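Local coordinates for acetyltransferase (Sinorhizobium meliloti, PDB 4JXR), which binds acetyl-CoA and probably transfers its acetyl group to an acceptor molecule, as members of the GNAT superfamily of acetyltransferases do, at residues 53-58 and 110-115; 69-74 and 86-91; 119-124 and 159-164. All coordinates share one frame; numbering follows the deposited sequence.

Interaction 1. Residues 53-58 and 110-115; sequences GYPYVV and GRCTAL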
loop_
_atom_site.group_PDB
_atom_site.type_symbol
_atom_site.label_atom_id
_atom_site.label_comp_id
_atom_site.label_asym_id
_atom_site.label_seq_id
_atom_site.Cartn_x
_atom_site.Cartn_y
_atom_site.Cartn_z
ATOM N N GLY A 53 17.552 6.645 2.834
ATOM C CA GLY A 53 17.692 8.092 2.860
ATOM C C GLY A 53 16.521 8.842 3.464
ATOM O O GLY A 53 16.538 10.066 3.495
ATOM N N TYR A 54 15.522 8.131 3.970
ATOM C CA TYR A 54 14.361 8.781 4.542
ATOM C C TYR A 54 14.646 9.290 5.950
ATOM O O TYR A 54 15.414 8.670 6.683
ATOM C CB TYR A 54 13.217 7.760 4.616
ATOM C CG TYR A 54 12.704 7.252 3.311
ATOM C CD1 TYR A 54 12.141 8.083 2.349
ATOM C CD2 TYR A 54 12.702 5.901 3.016
ATOM C CE1 TYR A 54 11.613 7.599 1.179
ATOM C CE2 TYR A 54 12.165 5.399 1.844
ATOM C CZ TYR A 54 11.604 6.251 0.916
ATOM O OH TYR A 54 11.069 5.730 -0.213
ATOM N N PRO A 55 13.972 10.342 6.374
ATOM C CA PRO A 55 14.157 10.900 7.711
ATOM C C PRO A 55 13.421 10.063 8.752
ATOM O O PRO A 55 12.286 9.621 8.545
ATOM C CB PRO A 55 13.562 12.296 7.606
ATOM C CG PRO A 55 12.484 12.141 6.531
ATOM C CD PRO A 55 13.101 11.189 5.558
ATOM N N TYR A 56 14.049 9.932 9.908
ATOM C CA TYR A 56 13.507 9.174 11.046
ATOM C C TYR A 56 13.888 9.975 12.284
ATOM O O TYR A 56 15.101 10.173 12.545
ATOM C CB TYR A 56 14.096 7.760 11.036
ATOM C CG TYR A 56 13.373 6.714 11.855
ATOM C CD1 TYR A 56 12.951 6.952 13.166
ATOM C CD2 TYR A 56 13.114 5.460 11.349
ATOM C CE1 TYR A 56 12.327 5.954 13.908
ATOM C CE2 TYR A 56 12.511 4.466 12.069
ATOM C CZ TYR A 56 12.141 4.722 13.388
ATOM O OH TYR A 56 11.538 3.752 14.187
ATOM N N VAL A 57 12.907 10.507 12.994
ATOM C CA VAL A 57 13.109 11.483 14.032
ATOM C C VAL A 57 12.404 11.111 15.328
ATOM O O VAL A 57 11.461 10.306 15.335
ATOM C CB VAL A 57 12.682 12.901 13.540
ATOM C CG1 VAL A 57 13.405 13.298 12.233
ATOM C CG2 VAL A 57 11.217 12.990 13.325
ATOM N N VAL A 58 12.907 11.659 16.410
ATOM C CA VAL A 58 12.301 11.494 17.716
ATOM C C VAL A 58 11.973 12.859 18.318
ATOM O O VAL A 58 12.608 13.870 18.011
ATOM C CB VAL A 58 13.195 10.701 18.687
ATOM C CG1 VAL A 58 13.338 9.255 18.228
ATOM C CG2 VAL A 58 14.575 11.342 18.853
ATOM N N GLY A 110 8.900 19.163 6.064
ATOM C CA GLY A 110 10.036 19.983 5.708
ATOM C C GLY A 110 11.198 19.188 5.165
ATOM O O GLY A 110 11.806 19.523 4.142
ATOM N N ARG A 111 11.544 18.110 5.868
ATOM C CA ARG A 111 12.657 17.253 5.458
ATOM C C ARG A 111 12.410 16.708 4.068
ATOM O O ARG A 111 13.306 16.706 3.218
ATOM C CB ARG A 111 12.866 16.128 6.443
ATOM C CG ARG A 111 13.464 16.588 7.773
ATOM C CD ARG A 111 14.963 16.820 7.655
ATOM N NE ARG A 111 15.751 15.594 7.563
ATOM C CZ ARG A 111 16.119 14.870 8.612
ATOM N NH1 ARG A 111 15.649 15.121 9.817
ATOM N NH2 ARG A 111 16.968 13.872 8.475
ATOM N N CYS A 112 11.206 16.161 3.822
ATOM C CA CYS A 112 10.944 15.528 2.541
ATOM C C CYS A 112 10.857 16.582 1.445
ATOM O O CYS A 112 11.210 16.260 0.310
ATOM C CB CYS A 112 9.720 14.639 2.659
ATOM S SG CYS A 112 9.995 13.165 3.670
ATOM N N THR A 113 10.436 17.782 1.751
ATOM C CA THR A 113 10.498 18.880 0.788
ATOM C C THR A 113 11.957 19.162 0.407
ATOM O O THR A 113 12.305 19.206 -0.776
ATOM C CB THR A 113 9.838 20.141 1.360
ATOM O OG1 THR A 113 8.467 19.882 1.628
ATOM C CG2 THR A 113 9.919 21.306 0.408
ATOM N N ALA A 114 12.816 19.312 1.403
ATOM C CA ALA A 114 14.228 19.559 1.163
ATOM C C ALA A 114 14.884 18.442 0.379
ATOM O O ALA A 114 15.767 18.702 -0.462
ATOM C CB ALA A 114 14.961 19.781 2.481
ATOM N N LEU A 115 14.526 17.199 0.668
ATOM C CA LEU A 115 15.128 16.048 0.020
ATOM C C LEU A 115 14.705 15.882 -1.421
ATOM O O LEU A 115 15.426 15.192 -2.150
ATOM C CB LEU A 115 14.830 14.786 0.823
ATOM C CG LEU A 115 15.603 14.633 2.120
ATOM C CD1 LEU A 115 14.985 13.519 2.985
ATOM C CD2 LEU A 115 17.051 14.395 1.889
#
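Arg111 lays its side chain over Pro55, a useful example of how a long charged residue can cover an apolar neighbour on the way to its ionic partners. Its CB begins the contact, 4.0 Å from Pro55 CG. The chain then turns twice, chi2 (-78°) and chi3 (-73°) placing CD and then NE so that the guanidinium comes over Pro55 CB. Arg111 NE lies 4.0 Å from Pro55 CB, and Arg111 CZ closes to 3.8 Å from that same carbon, which sits over the centre of one guanidinium face. At the tip, NH1 passes near CG1 of Val57, although Val57 was modelled in two conformers and this touch is less certain; the charge itself is answered by salt bridges from NH1 to Glu107 and Asp8. The partners belong to the GNAT fold, in which helix 100-115 packs across the central sheet; Gly97 precedes it and Gly101 is in its first turn, both binding acetyl-CoA in this protein. Its last turns reach Pro55, just ahead of strand 56-60, and Val57 within it. Further along Pro55, CG meets Cys112 SG at 3.9 Å and CD meets Leu115 CD1 at 3.9 Å. That same Leu115 methyl lies 3.8 Å from the carbonyl O of Gly53, the positive-phi residue of a Schellman motif that ends helix 39-51.

Interaction 2. Residues 69-74 and 86-91; sequences YAYASA and EDSIYL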
loop_
_atom_site.group_PDB
_atom_site.type_symbol
_atom_site.label_atom_id
_atom_site.label_comp_id
_atom_site.label_asym_id
_atom_site.label_seq_id
_atom_site.Cartn_x
_atom_site.Cartn_y
_atom_site.Cartn_z
ATOM N N TYR A 69 7.985 9.432 18.078
ATOM C CA TYR A 69 8.882 9.309 16.925
ATOM C C TYR A 69 8.049 9.403 15.665
ATOM O O TYR A 69 6.824 9.256 15.685
ATOM C CB TYR A 69 9.715 8.029 16.976
ATOM C CG TYR A 69 8.948 6.754 16.716
ATOM C CD1 TYR A 69 8.298 6.066 17.755
ATOM C CD2 TYR A 69 8.862 6.207 15.474
ATOM C CE1 TYR A 69 7.610 4.929 17.521
ATOM C CE2 TYR A 69 8.168 5.074 15.236
ATOM C CZ TYR A 69 7.541 4.396 16.252
ATOM O OH TYR A 69 6.826 3.244 16.066
ATOM N N ALA A 70 8.740 9.637 14.565
ATOM C CA ALA A 70 8.078 9.725 13.271
ATOM C C ALA A 70 9.084 9.426 12.183
ATOM O O ALA A 70 10.276 9.702 12.335
ATOM C CB ALA A 70 7.495 11.103 13.054
ATOM N N TYR A 71 8.585 8.929 11.070
ATOM C CA TYR A 71 9.439 8.740 9.915
ATOM C C TYR A 71 8.639 8.861 8.653
ATOM O O TYR A 71 7.410 8.720 8.658
ATOM C CB TYR A 71 10.202 7.391 9.961
ATOM C CG TYR A 71 9.325 6.180 10.006
ATOM C CD1 TYR A 71 8.788 5.610 8.860
ATOM C CD2 TYR A 71 9.093 5.515 11.192
ATOM C CE1 TYR A 71 7.976 4.498 8.929
ATOM C CE2 TYR A 71 8.298 4.390 11.236
ATOM C CZ TYR A 71 7.750 3.889 10.103
ATOM O OH TYR A 71 6.989 2.749 10.166
ATOM N N ALA A 72 9.333 9.116 7.554
ATOM C CA ALA A 72 8.796 8.946 6.234
ATOM C C ALA A 72 9.357 7.692 5.627
ATOM O O ALA A 72 10.488 7.287 5.938
ATOM C CB ALA A 72 9.133 10.145 5.345
ATOM N N SER A 73 8.596 7.042 4.779
ATOM C CA SER A 73 9.080 5.906 4.046
ATOM C C SER A 73 8.262 5.782 2.761
ATOM O O SER A 73 7.412 6.621 2.452
ATOM C CB SER A 73 8.969 4.652 4.882
ATOM O OG SER A 73 9.677 3.589 4.234
ATOM N N ALA A 74 8.528 4.749 1.964
ATOM C CA ALA A 74 7.744 4.552 0.750
ATOM C C ALA A 74 6.304 4.237 1.091
ATOM O O ALA A 74 6.019 3.505 2.042
ATOM C CB ALA A 74 8.304 3.410 -0.043
ATOM N N GLU A 86 5.231 8.373 2.519
ATOM C CA GLU A 86 4.154 8.194 3.463
ATOM C C GLU A 86 4.684 8.507 4.841
ATOM O O GLU A 86 5.775 8.038 5.214
ATOM C CB GLU A 86 3.687 6.753 3.422
ATOM C CG GLU A 86 2.618 6.414 4.438
ATOM C CD GLU A 86 2.025 5.044 4.270
ATOM O OE1 GLU A 86 2.189 4.416 3.230
ATOM O OE2 GLU A 86 1.341 4.573 5.225
ATOM N N ASP A 87 3.927 9.227 5.676
ATOM C CA ASP A 87 4.347 9.521 7.023
ATOM C C ASP A 87 3.779 8.559 8.031
ATOM O O ASP A 87 2.628 8.125 7.895
ATOM C CB ASP A 87 3.928 10.961 7.464
ATOM C CG ASP A 87 2.479 11.203 7.554
ATOM O OD1 ASP A 87 1.844 11.426 6.463
ATOM O OD2 ASP A 87 1.966 11.289 8.699
ATOM N N SER A 88 4.560 8.295 9.071
ATOM C CA SER A 88 4.158 7.517 10.234
ATOM C C SER A 88 4.560 8.279 11.465
ATOM O O SER A 88 5.676 8.767 11.571
ATOM C CB SER A 88 4.880 6.185 10.249
ATOM O OG SER A 88 4.478 5.356 9.152
ATOM N N ILE A 89 3.644 8.445 12.420
ATOM C CA ILE A 89 3.847 9.220 13.636
ATOM C C ILE A 89 3.297 8.445 14.805
ATOM O O ILE A 89 2.144 8.041 14.781
ATOM C CB ILE A 89 3.137 10.566 13.562
ATOM C CG1 ILE A 89 3.518 11.365 12.341
ATOM C CG2 ILE A 89 3.396 11.378 14.843
ATOM C CD1 ILE A 89 2.628 12.542 12.169
ATOM N N TYR A 90 4.090 8.292 15.871
ATOM C CA TYR A 90 3.664 7.589 17.093
ATOM C C TYR A 90 4.089 8.382 18.303
ATOM O O TYR A 90 5.254 8.626 18.524
ATOM C CB TYR A 90 4.241 6.181 17.149
ATOM C CG TYR A 90 3.684 5.317 16.038
ATOM C CD1 TYR A 90 2.508 4.647 16.210
ATOM C CD2 TYR A 90 4.336 5.168 14.834
ATOM C CE1 TYR A 90 1.951 3.909 15.184
ATOM C CE2 TYR A 90 3.759 4.426 13.789
ATOM C CZ TYR A 90 2.559 3.839 13.991
ATOM O OH TYR A 90 1.998 3.097 12.967
ATOM N N LEU A 91 3.115 8.769 19.117
ATOM C CA LEU A 91 3.335 9.480 20.365
ATOM C C LEU A 91 3.007 8.595 21.536
ATOM O O LEU A 91 1.959 7.959 21.555
ATOM C CB LEU A 91 2.385 10.670 20.430
ATOM C CG LEU A 91 2.583 11.720 19.387
ATOM C CD1 LEU A 91 1.552 12.827 19.514
ATOM C CD2 LEU A 91 3.971 12.288 19.414
HETATM O O HOH W 1 3.559 2.777 10.665
#
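A β-hairpin at the middle of the GNAT sheet brings residues 69-74 against residues 86-91, with Tyr69-Tyr90, Tyr71-Ser88 and Ser73-Glu86 as its hydrogen-bonded pairs. Each of these closes two backbone bonds; the straightest runs from Tyr90 N to Tyr69 O (2.9 Å, 175° at the hydrogen). Between them lie the non-hydrogen-bonded pairs Ala70-Ile89 and Ala72-Asp87, where Ala70 CA comes within 3.1 Å of Ser88 O in a CA-H...O contact.

The two faces of the hairpin differ sharply. On one, chi1 of Tyr69 (72°) sets CG between the backbone N and carbonyl carbon, and the ring beyond it runs beside that of Tyr90, both pointing the same way. The planes are 28° apart but slid so far that the rings barely overlap; the touching is done instead by Tyr69 OH, 3.4 Å from Tyr90 CD2, and by Tyr69 CE1, 3.6 Å from Tyr90 CB. Next along, Ser88 CB sits over one face of the Tyr71 ring, 3.9 Å from its centroid, a CH-pi contact. A water in the plane of the Tyr90 ring binds Tyr90 OH at 2.8 Å and makes only a weak link to Tyr71 OH. Glu86, on this face, forms a salt bridge with Arg76 of the second subunit.

The opposite face, with Ala70, Ala72, Asp87 and Ile89, is turned to helix 100-115; Ala70 CB meets Ile89 CG1 at 4.0 Å, while Asp87 is hydrogen-bonded to His135. Ile89 and Leu91 belong to the acetyl-CoA-binding site of this protein, consistent with the role of this second hairpin strand in GNAT enzymes, where the cofactor lies beside its C-terminal end.

Interaction 3. Residues 119-124 and 159-164; sequences QMIAVI and TAFMQR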
loop_
_atom_site.group_PDB
_atom_site.type_symbol
_atom_site.label_atom_id
_atom_site.label_comp_id
_atom_site.label_asym_id
_atom_site.label_seq_id
_atom_site.Cartn_x
_atom_site.Cartn_y
_atom_site.Cartn_z
ATOM N N GLN A 119 5.197 14.357 -3.199
ATOM C CA GLN A 119 3.877 14.138 -2.627
ATOM C C GLN A 119 4.066 13.360 -1.340
ATOM O O GLN A 119 4.959 12.519 -1.256
ATOM C CB GLN A 119 2.969 13.330 -3.555
ATOM C CG GLN A 119 2.740 13.949 -4.941
ATOM C CD GLN A 119 1.878 15.180 -4.937
ATOM O OE1 GLN A 119 1.031 15.408 -4.079
ATOM N NE2 GLN A 119 2.063 16.026 -5.999
HETATM N N MSE A 120 3.188 13.632 -0.367
HETATM C CA MSE A 120 3.158 12.863 0.871
HETATM C C MSE A 120 1.733 12.348 1.088
HETATM O O MSE A 120 0.761 13.102 0.970
HETATM C CB MSE A 120 3.605 13.710 2.053
HETATM C CG MSE A 120 3.763 12.901 3.362
HETATM SE SE MSE A 120 4.576 13.891 4.788
HETATM C CE MSE A 120 6.369 13.809 4.229
ATOM N N ILE A 121 1.627 11.065 1.395
ATOM C CA ILE A 121 0.365 10.407 1.729
ATOM C C ILE A 121 0.385 9.972 3.169
ATOM O O ILE A 121 1.401 9.544 3.700
ATOM C CB ILE A 121 0.116 9.217 0.722
ATOM C CG1 ILE A 121 -1.255 8.561 0.815
ATOM C CG2 ILE A 121 1.168 8.139 0.848
ATOM C CD1 ILE A 121 -1.561 7.670 -0.397
ATOM N N ALA A 122 -0.769 10.086 3.819
ATOM C CA ALA A 122 -1.024 9.515 5.124
ATOM C C ALA A 122 -2.130 8.463 4.965
ATOM O O ALA A 122 -3.151 8.714 4.351
ATOM C CB ALA A 122 -1.453 10.562 6.119
ATOM N N VAL A 123 -1.873 7.300 5.522
ATOM C CA VAL A 123 -2.824 6.180 5.540
ATOM C C VAL A 123 -3.209 6.002 6.985
ATOM O O VAL A 123 -2.386 5.538 7.786
ATOM C CB VAL A 123 -2.211 4.913 4.935
ATOM C CG1 VAL A 123 -3.250 3.788 5.003
ATOM C CG2 VAL A 123 -1.728 5.148 3.526
ATOM N N ILE A 124 -4.375 6.477 7.375
ATOM C CA ILE A 124 -4.764 6.691 8.763
ATOM C C ILE A 124 -5.620 5.531 9.227
ATOM O O ILE A 124 -6.788 5.377 8.848
ATOM C CB ILE A 124 -5.471 8.020 8.925
ATOM C CG1 ILE A 124 -4.404 9.140 8.521
ATOM C CG2 ILE A 124 -5.936 8.216 10.374
ATOM C CD1 ILE A 124 -4.948 10.533 8.546
ATOM N N THR A 159 -10.217 3.059 6.837
ATOM C CA THR A 159 -8.855 3.525 6.648
ATOM C C THR A 159 -8.897 4.785 5.782
ATOM O O THR A 159 -9.380 4.720 4.668
ATOM C CB THR A 159 -7.981 2.440 6.005
ATOM O OG1 THR A 159 -8.134 1.210 6.737
ATOM C CG2 THR A 159 -6.531 2.835 6.024
ATOM N N ALA A 160 -8.452 5.912 6.312
ATOM C CA ALA A 160 -8.522 7.178 5.580
ATOM C C ALA A 160 -7.219 7.428 4.848
ATOM O O ALA A 160 -6.149 7.122 5.343
ATOM C CB ALA A 160 -8.801 8.330 6.507
ATOM N N PHE A 161 -7.315 7.972 3.651
ATOM C CA PHE A 161 -6.150 8.349 2.831
ATOM C C PHE A 161 -6.156 9.851 2.678
ATOM O O PHE A 161 -7.168 10.427 2.248
ATOM C CB PHE A 161 -6.230 7.708 1.464
ATOM C CG PHE A 161 -5.899 6.214 1.495
ATOM C CD1 PHE A 161 -6.657 5.287 2.196
ATOM C CD2 PHE A 161 -4.801 5.748 0.892
ATOM C CE1 PHE A 161 -6.330 3.933 2.224
ATOM C CE2 PHE A 161 -4.473 4.372 0.920
ATOM C CZ PHE A 161 -5.259 3.520 1.616
HETATM N N MSE A 162 -5.050 10.482 3.013
HETATM C CA MSE A 162 -4.902 11.932 2.859
HETATM C C MSE A 162 -3.632 12.211 2.092
HETATM O O MSE A 162 -2.714 11.388 2.065
HETATM C CB MSE A 162 -4.842 12.625 4.195
HETATM C CG MSE A 162 -6.039 12.250 5.096
HETATM SE SE MSE A 162 -6.056 13.279 6.726
HETATM C CE MSE A 162 -6.623 14.973 6.033
ATOM N N GLN A 163 -3.536 13.396 1.510
ATOM C CA GLN A 163 -2.375 13.715 0.660
ATOM C C GLN A 163 -2.066 15.203 0.759
ATOM O O GLN A 163 -2.972 16.019 0.839
ATOM C CB GLN A 163 -2.633 13.325 -0.780
ATOM C CG GLN A 163 -1.442 13.414 -1.691
ATOM C CD GLN A 163 -1.728 12.848 -3.056
ATOM O OE1 GLN A 163 -2.631 12.042 -3.232
ATOM N NE2 GLN A 163 -0.935 13.265 -4.005
ATOM N N ARG A 164 -0.792 15.539 0.644
ATOM C CA ARG A 164 -0.248 16.898 0.608
ATOM C C ARG A 164 0.803 16.894 -0.553
ATOM O O ARG A 164 1.685 16.049 -0.504
ATOM C CB ARG A 164 0.435 17.241 1.954
ATOM C CG ARG A 164 0.819 18.721 2.058
ATOM C CD ARG A 164 1.792 18.930 3.225
ATOM N NE ARG A 164 2.109 20.313 3.529
ATOM C CZ ARG A 164 3.057 21.053 2.968
ATOM N NH1 ARG A 164 3.716 20.643 1.887
ATOM N NH2 ARG A 164 3.340 22.224 3.518
#
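Gln163 NE2 has two partners: it donates to Gln119 OE1 at 2.9 Å and also hydrogen-bonds Lys147 O of the second subunit. The two glutamine amides stand 81° apart. OE1 lies close to the amide plane of Gln163, whereas NE2 sits well above the carbonyl plane of Gln119. Gln119 reaches this position through a bend at chi2 (-71°) that turns CD, while Gln163 comes to it extended. Six backbone bonds join the strands at Met120-Arg164, Ala122-Met162 and Ile124-Ala160, extending the GNAT sheet from strand 119-125 to strand 155-165 in antiparallel fashion.

On the face that carries Ile121, Val123, Phe161 and Gln163, both methyls of Val123 approach from one side of the Phe161 ring: CG1 lies over the face, offset toward the rim, while Val123 CG2, farther from the centre, is 3.9 Å from Phe161 CE2. Val123 CG1 also touches Thr159 CG2 at 3.6 Å. This surface meets the second subunit, whose own Phe161 ring contacts this one. On the other face, Ile124 CD1 presses on the selenium of selenomethionine Met162 at 3.5 Å, and Ile124 CB faces Ala160 CB at 4.1 Å, with His135 of helix 129-137 packing against both Ile124 and Met162.

Overall arrangement
The three contacts trace a path across one seven-stranded sheet. Interaction 2 lies about 2 Å from the centre of the chain, with the centres of interactions 1 and 3 about 10 and 12 Å from its own and about 17 Å from each other. Strand 56-60 neighbours strand 66-74, and strand 84-91 neighbours 119-125, so backbone hydrogen bonds probably run from Val57 to Ala70 and from Asp87 to Ile121. Along the chain, interaction 2 is nested within interaction 1, and interaction 3 follows. Helix 100-115, part of interaction 1, also touches interaction 3, where Cys112 packs on Met120. The acetyl-CoA-binding Ile89 and Leu91 lie on strand 84-91, in the middle of the strand order, while interaction 3 carries the framework to the subunit interface.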